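Local coordinates for protein Exo-1,5-alpha-L-arabinofuranobiosidase (Gibberella zeae, PDB 2YDP) that probably hydrolyses alpha-1,5-linked arabinan from the chain end, releasing arabinobiose units, and here holds an arabinofuranosylated iminosugar inhibitor in its active site, at residues S117-E122 with T152-P157; V226-G231 with G274-V279. The protein carries 1 engineered substitution. One frame throughout, in Å; residues are numbered along the deposited sequence.

Interaction 1. Residues S117-E122 with T152-P157; sequences SETLIE and TPVWEP. With EDG (1,4-dideoxy-1,4-imino-L-arabinitol), chain D; AHR (alpha-L-arabinofuranose), chain E.
T119 and V154 are joined by the one hydrogen bond found between segments 117-122 and 152-157: V154 N donates to T119 OG1 over 3.1 Å, at an N-H...O angle of 161°. With chi1 at 43°, OG1 stands between the backbone N and carbonyl carbon of T119, on the side where V154 N lies. The same hydroxyl is hydrogen-bonded to the carbonyl of G143, so this buried oxygen has two partners.

Apolar contacts follow. T119 CG2 lies 3.9 Å from P153 CB, while I121 splits its branches: CG1 packs against V154 CG2 and CG2 reaches P157 CB at 3.8 Å. CD1 completes the ethyl arm, also against V154 CG2. The segment axes approach to 6.6 Å at an angle of 28°, which fits side-chain packing between roughly parallel strands.

Ligand contacts occupy the other flank of 154-157, where W155 and E156 point away from 117-122. The indole is sandwiched: P153 CB sits on one face, offset toward the rim, and EDG C5' lies 3.5 Å above the centre of the opposite face. W155 NE1 is hydrogen-bonded to Q173, which would help fix the ring's rotation. At its far end W155 CZ3 is 3.6 Å from AHR C1, an oblique approach. E156 OE1 accepts a hydrogen bond from EDG O2' at 2.6 Å and is also hydrogen-bonded to S171 OG; its other oxygen, OE2, comes within 2.8 Å of EDG N4'. Q87 OE1 accepts a hydrogen bond from the backbone N of E156.

This is the junction between adjacent four-stranded blades of a six-bladed, sialidase-like beta-propeller, with the first strand of one blade packing on its predecessor and presenting an aromatic platform and a carboxylate to the sugar site.

Interaction 2. Residues V226-G231 with G274-V279; sequences VYAYGG and GSPYVV. Engineered in segment 226-231: A228 (natural residue Glu).
V226 meets both P276 and V278, one methyl to each. Its CG1 is anti to the backbone N (chi1 172°) and touches P276 CB at 3.8 Å, whereas CG2 rests on V278 CB at 3.7 Å. Both V278 methyls also lie near V226 CG2, the two side chains crossing at an angle. V226 also touches V245 and Y247 of strand 245-250.

At Y227 the contact passes to the main chain. P276 CG comes within 3.6 Å of Y227 C, and CD lies near A228 N, so these ring carbons rest against the peptide joining Y227 to A228. The side chain of Y227 leaves the backbone away from 274-279, and its OH is hydrogen-bonded to Y203 and R248.

A228, an engineered residue replacing the natural Glu, directs its methyl at the other segment. CB lies 3.7 Å from P276 CD and 4.1 Å from G274 CA, with S275 N also close. The side chain of S275 leaves the backbone away from 226-231, and its OG is hydrogen-bonded to T324 N.

The touching parts run in nearly opposite directions, 172° apart, yet no backbone hydrogen bond was found between the two segments. Valine methyls, proline ring carbons and the engineered methyl supply the side-chain contacts, which implies that dispersion and burial of apolar surface, rather than directional polar bonds, join the two segments.

In the fold
Interaction 1 closes before interaction 2 opens along the chain; their centres are 18 Å apart, and their nearest atoms, about 7 Å apart, do not touch. Each joins consecutive four-stranded antiparallel sheets of the propeller, the one containing 119-126 to the one beginning with 154-162, and the one containing 223-230 to the one beginning with 277-281. In both, the second segment leads into the first strand of its sheet; the first segment lies on the third strand across its sheet in interaction 1 and on the second in interaction 2. The bound sugars lie near both: W155 and E156 touch EDG, whereas the S275 side chain stays about 7 Å from it, so the two blade junctions appear to lie on different sides of the sugar site.

Interaction 1. Residues S117-E122 with T152-P157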
loop_
_atom_site.group_PDB
_atom_site.type_symbol
_atom_site.label_atom_id
_atom_site.label_comp_id
_atom_site.label_asym_id
_atom_site.label_seq_id
_atom_site.Cartn_x
_atom_site.Cartn_y
_atom_site.Cartn_z
ATOM N N SER A 117 -4.452 -10.936 19.158
ATOM C CA SER A 117 -3.687 -12.167 19.424
ATOM C C SER A 117 -3.230 -12.899 18.160
ATOM O O SER A 117 -2.290 -13.697 18.219
ATOM C CB SER A 117 -4.492 -13.130 20.316
ATOM O OG SER A 117 -5.751 -13.404 19.734
ATOM N N GLU A 118 -3.880 -12.640 17.020
ATOM C CA GLU A 118 -3.519 -13.314 15.760
ATOM C C GLU A 118 -3.632 -12.393 14.539
ATOM O O GLU A 118 -4.241 -11.334 14.617
ATOM C CB GLU A 118 -4.409 -14.538 15.526
ATOM C CG GLU A 118 -4.317 -15.590 16.639
ATOM C CD GLU A 118 -5.065 -16.854 16.316
ATOM O OE1 GLU A 118 -4.596 -17.602 15.420
ATOM O OE2 GLU A 118 -6.117 -17.083 16.961
ATOM N N THR A 119 -3.038 -12.810 13.424
ATOM C CA THR A 119 -3.062 -12.030 12.170
ATOM C C THR A 119 -3.364 -13.011 11.041
ATOM O O THR A 119 -2.851 -14.131 11.013
ATOM C CB THR A 119 -1.726 -11.270 11.886
ATOM O OG1 THR A 119 -0.603 -12.127 12.171
ATOM C CG2 THR A 119 -1.598 -9.965 12.727
ATOM N N LEU A 120 -4.206 -12.572 10.109
ATOM C CA LEU A 120 -4.622 -13.415 9.028
ATOM C C LEU A 120 -4.898 -12.645 7.749
ATOM O O LEU A 120 -5.934 -12.017 7.614
ATOM C CB LEU A 120 -5.877 -14.163 9.448
ATOM C CG LEU A 120 -6.460 -15.213 8.490
ATOM C CD1 LEU A 120 -5.410 -16.133 7.837
ATOM C CD2 LEU A 120 -7.497 -16.030 9.252
ATOM N N ILE A 121 -3.989 -12.735 6.796
ATOM C CA ILE A 121 -4.198 -12.083 5.506
ATOM C C ILE A 121 -5.226 -12.867 4.707
ATOM O O ILE A 121 -5.081 -14.081 4.520
ATOM C CB ILE A 121 -2.866 -11.840 4.713
ATOM C CG1 ILE A 121 -1.919 -10.916 5.494
ATOM C CG2 ILE A 121 -3.164 -11.169 3.380
ATOM C CD1 ILE A 121 -0.499 -10.911 4.926
ATOM N N GLU A 122 -6.262 -12.148 4.268
ATOM C CA GLU A 122 -7.434 -12.688 3.550
ATOM C C GLU A 122 -7.580 -12.010 2.194
ATOM O O GLU A 122 -7.079 -10.916 2.001
ATOM C CB GLU A 122 -8.713 -12.325 4.322
ATOM C CG GLU A 122 -8.706 -12.625 5.819
ATOM C CD GLU A 122 -8.995 -14.099 6.094
ATOM O OE1 GLU A 122 -8.215 -14.943 5.608
ATOM O OE2 GLU A 122 -9.998 -14.417 6.788
ATOM N N THR A 152 5.240 -13.293 15.941
ATOM C CA THR A 152 5.208 -13.918 14.623
ATOM C C THR A 152 4.074 -13.416 13.679
ATOM O O THR A 152 3.551 -14.204 12.880
ATOM C CB THR A 152 5.105 -15.469 14.777
ATOM O OG1 THR A 152 3.879 -15.792 15.436
ATOM C CG2 THR A 152 6.259 -16.021 15.563
ATOM N N PRO A 153 3.710 -12.109 13.732
ATOM C CA PRO A 153 2.591 -11.667 12.872
ATOM C C PRO A 153 2.947 -11.550 11.383
ATOM O O PRO A 153 4.124 -11.611 11.006
ATOM C CB PRO A 153 2.231 -10.288 13.433
ATOM C CG PRO A 153 3.520 -9.786 13.954
ATOM C CD PRO A 153 4.171 -11.018 14.595
ATOM N N VAL A 154 1.908 -11.423 10.551
ATOM C CA VAL A 154 2.073 -11.103 9.147
ATOM C C VAL A 154 1.306 -9.841 8.917
ATOM O O VAL A 154 0.346 -9.585 9.654
ATOM C CB VAL A 154 1.565 -12.211 8.186
ATOM C CG1 VAL A 154 2.504 -13.451 8.312
ATOM C CG2 VAL A 154 0.083 -12.554 8.433
ATOM N N TRP A 155 1.727 -9.062 7.912
ATOM C CA TRP A 155 1.154 -7.742 7.700
ATOM C C TRP A 155 1.171 -7.297 6.234
ATOM O O TRP A 155 1.984 -7.783 5.447
ATOM C CB TRP A 155 2.004 -6.678 8.410
ATOM C CG TRP A 155 2.602 -6.912 9.763
ATOM C CD1 TRP A 155 3.837 -7.369 10.017
ATOM C CD2 TRP A 155 2.038 -6.527 11.033
ATOM N NE1 TRP A 155 4.102 -7.302 11.367
ATOM C CE2 TRP A 155 3.000 -6.814 12.013
ATOM C CE3 TRP A 155 0.811 -5.979 11.429
ATOM C CZ2 TRP A 155 2.791 -6.552 13.375
ATOM C CZ3 TRP A 155 0.582 -5.767 12.790
ATOM C CH2 TRP A 155 1.573 -6.033 13.741
ATOM N N GLU A 156 0.335 -6.288 5.911
ATOM C CA GLU A 156 0.613 -5.345 4.809
ATOM C C GLU A 156 0.629 -5.984 3.391
ATOM O O GLU A 156 1.621 -5.870 2.663
ATOM C CB GLU A 156 1.943 -4.598 5.092
ATOM C CG GLU A 156 1.839 -3.603 6.267
ATOM C CD GLU A 156 3.095 -3.452 7.139
ATOM O OE1 GLU A 156 4.123 -4.127 6.935
ATOM O OE2 GLU A 156 3.001 -2.648 8.089
ATOM N N PRO A 157 -0.478 -6.635 2.982
ATOM C CA PRO A 157 -0.528 -7.236 1.652
ATOM C C PRO A 157 -0.533 -6.237 0.499
ATOM O O PRO A 157 -1.108 -5.119 0.608
ATOM C CB PRO A 157 -1.864 -7.992 1.663
ATOM C CG PRO A 157 -2.726 -7.166 2.644
ATOM C CD PRO A 157 -1.759 -6.795 3.719
HETATM O "O2'" EDG D . 6.268 -3.523 8.242
HETATM C "C2'" EDG D . 6.254 -3.037 9.594
HETATM C "C1'" EDG D . 5.863 -1.554 9.606
HETATM N "N4'" EDG D . 4.544 -1.533 10.197
HETATM C "C3'" EDG D . 5.177 -3.753 10.402
HETATM O "O3'" EDG D . 5.769 -4.695 11.306
HETATM C "C4'" EDG D . 4.427 -2.649 11.133
HETATM C "C5'" EDG D . 2.981 -3.038 11.445
HETATM O "O5'" EDG D . 2.471 -2.151 12.440
HETATM O O5 AHR E . -1.626 -0.753 10.041
HETATM C C5 AHR E . -1.791 -0.655 11.446
HETATM C C4 AHR E . -0.421 -0.696 12.104
HETATM O O4 AHR E . 0.184 -1.969 11.892
HETATM C C3 AHR E . -0.426 -0.614 13.639
HETATM O O3 AHR E . -0.658 0.713 14.146
HETATM C C2 AHR E . 0.953 -1.116 13.995
HETATM O O2 AHR E . 0.972 -1.705 15.311
HETATM C C1 AHR E . 1.147 -2.189 12.938
#

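Interaction 2. Residues V226-G231 with G274-V279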
loop_
_atom_site.group_PDB
_atom_site.type_symbol
_atom_site.label_atom_id
_atom_site.label_comp_id
_atom_site.label_asym_id
_atom_site.label_seq_id
_atom_site.Cartn_x
_atom_site.Cartn_y
_atom_site.Cartn_z
ATOM N N VAL A 226 9.657 -1.416 -3.722
ATOM C CA VAL A 226 9.983 -0.366 -2.760
ATOM C C VAL A 226 9.540 -0.801 -1.360
ATOM O O VAL A 226 8.466 -1.397 -1.191
ATOM C CB VAL A 226 9.298 0.981 -3.173
ATOM C CG1 VAL A 226 9.458 2.050 -2.081
ATOM C CG2 VAL A 226 9.853 1.527 -4.533
ATOM N N TYR A 227 10.360 -0.496 -0.349
ATOM C CA TYR A 227 10.061 -0.891 1.030
ATOM C C TYR A 227 10.759 0.047 1.998
ATOM O O TYR A 227 11.592 0.855 1.566
ATOM C CB TYR A 227 10.509 -2.331 1.289
ATOM C CG TYR A 227 11.975 -2.605 1.031
ATOM C CD1 TYR A 227 12.434 -2.808 -0.266
ATOM C CD2 TYR A 227 12.903 -2.662 2.091
ATOM C CE1 TYR A 227 13.755 -3.063 -0.528
ATOM C CE2 TYR A 227 14.242 -2.902 1.844
ATOM C CZ TYR A 227 14.660 -3.102 0.521
ATOM O OH TYR A 227 15.974 -3.397 0.199
ATOM N N ALA A 228 10.392 -0.036 3.280
ATOM C CA ALA A 228 11.048 0.749 4.339
ATOM C C ALA A 228 11.949 -0.242 5.089
ATOM O O ALA A 228 11.507 -1.286 5.569
ATOM C CB ALA A 228 10.008 1.413 5.261
ATOM N N TYR A 229 13.232 0.072 5.121
ATOM C CA TYR A 229 14.242 -0.819 5.685
ATOM C C TYR A 229 14.447 -0.437 7.143
ATOM O O TYR A 229 15.333 0.341 7.493
ATOM C CB TYR A 229 15.523 -0.670 4.845
ATOM C CG TYR A 229 16.786 -1.406 5.324
ATOM C CD1 TYR A 229 16.756 -2.274 6.407
ATOM C CD2 TYR A 229 17.999 -1.243 4.623
ATOM C CE1 TYR A 229 17.937 -2.964 6.834
ATOM C CE2 TYR A 229 19.175 -1.918 5.024
ATOM C CZ TYR A 229 19.136 -2.751 6.122
ATOM O OH TYR A 229 20.270 -3.411 6.516
ATOM N N GLY A 230 13.578 -0.963 7.990
ATOM C CA GLY A 230 13.730 -0.860 9.442
ATOM C C GLY A 230 15.048 -1.409 9.944
ATOM O O GLY A 230 15.424 -2.544 9.641
ATOM N N GLY A 231 15.762 -0.593 10.699
ATOM C CA GLY A 231 17.069 -0.970 11.197
ATOM C C GLY A 231 18.164 -0.647 10.211
ATOM O O GLY A 231 19.316 -1.042 10.439
ATOM N N GLY A 274 9.992 5.575 5.986
ATOM C CA GLY A 274 8.759 5.079 6.515
ATOM C C GLY A 274 7.697 4.781 5.471
ATOM O O GLY A 274 7.564 5.491 4.447
ATOM N N SER A 275 6.954 3.720 5.740
ATOM C CA SER A 275 5.718 3.391 5.021
ATOM C C SER A 275 5.575 3.965 3.599
ATOM O O SER A 275 4.691 4.802 3.340
ATOM C CB SER A 275 4.508 3.758 5.881
ATOM O OG SER A 275 4.432 5.187 6.048
ATOM N N PRO A 276 6.381 3.442 2.658
ATOM C CA PRO A 276 6.351 4.033 1.324
ATOM C C PRO A 276 5.286 3.453 0.383
ATOM O O PRO A 276 4.666 2.427 0.673
ATOM C CB PRO A 276 7.768 3.815 0.801
ATOM C CG PRO A 276 8.226 2.508 1.481
ATOM C CD PRO A 276 7.459 2.455 2.814
ATOM N N TYR A 277 5.115 4.128 -0.742
ATOM C CA TYR A 277 4.202 3.710 -1.784
ATOM C C TYR A 277 4.723 4.166 -3.158
ATOM O O TYR A 277 5.045 5.347 -3.321
ATOM C CB TYR A 277 2.828 4.311 -1.529
ATOM C CG TYR A 277 1.745 3.527 -2.241
ATOM C CD1 TYR A 277 1.501 3.718 -3.611
ATOM C CD2 TYR A 277 0.973 2.572 -1.543
ATOM C CE1 TYR A 277 0.502 2.966 -4.268
ATOM C CE2 TYR A 277 -0.029 1.808 -2.206
ATOM C CZ TYR A 277 -0.235 2.023 -3.560
ATOM O OH TYR A 277 -1.190 1.310 -4.227
ATOM N N VAL A 278 4.811 3.239 -4.124
ATOM C CA VAL A 278 5.327 3.551 -5.474
ATOM C C VAL A 278 4.248 3.354 -6.568
ATOM O O VAL A 278 3.444 2.430 -6.476
ATOM C CB VAL A 278 6.593 2.729 -5.831
ATOM C CG1 VAL A 278 6.281 1.201 -6.003
ATOM C CG2 VAL A 278 7.195 3.264 -7.133
ATOM N N VAL A 279 4.177 4.263 -7.535
ATOM C CA VAL A 279 3.453 4.035 -8.801
ATOM C C VAL A 279 4.369 4.475 -9.925
ATOM O O VAL A 279 5.388 5.114 -9.676
ATOM C CB VAL A 279 2.136 4.855 -8.898
ATOM C CG1 VAL A 279 1.071 4.321 -7.883
ATOM C CG2 VAL A 279 2.403 6.372 -8.656
#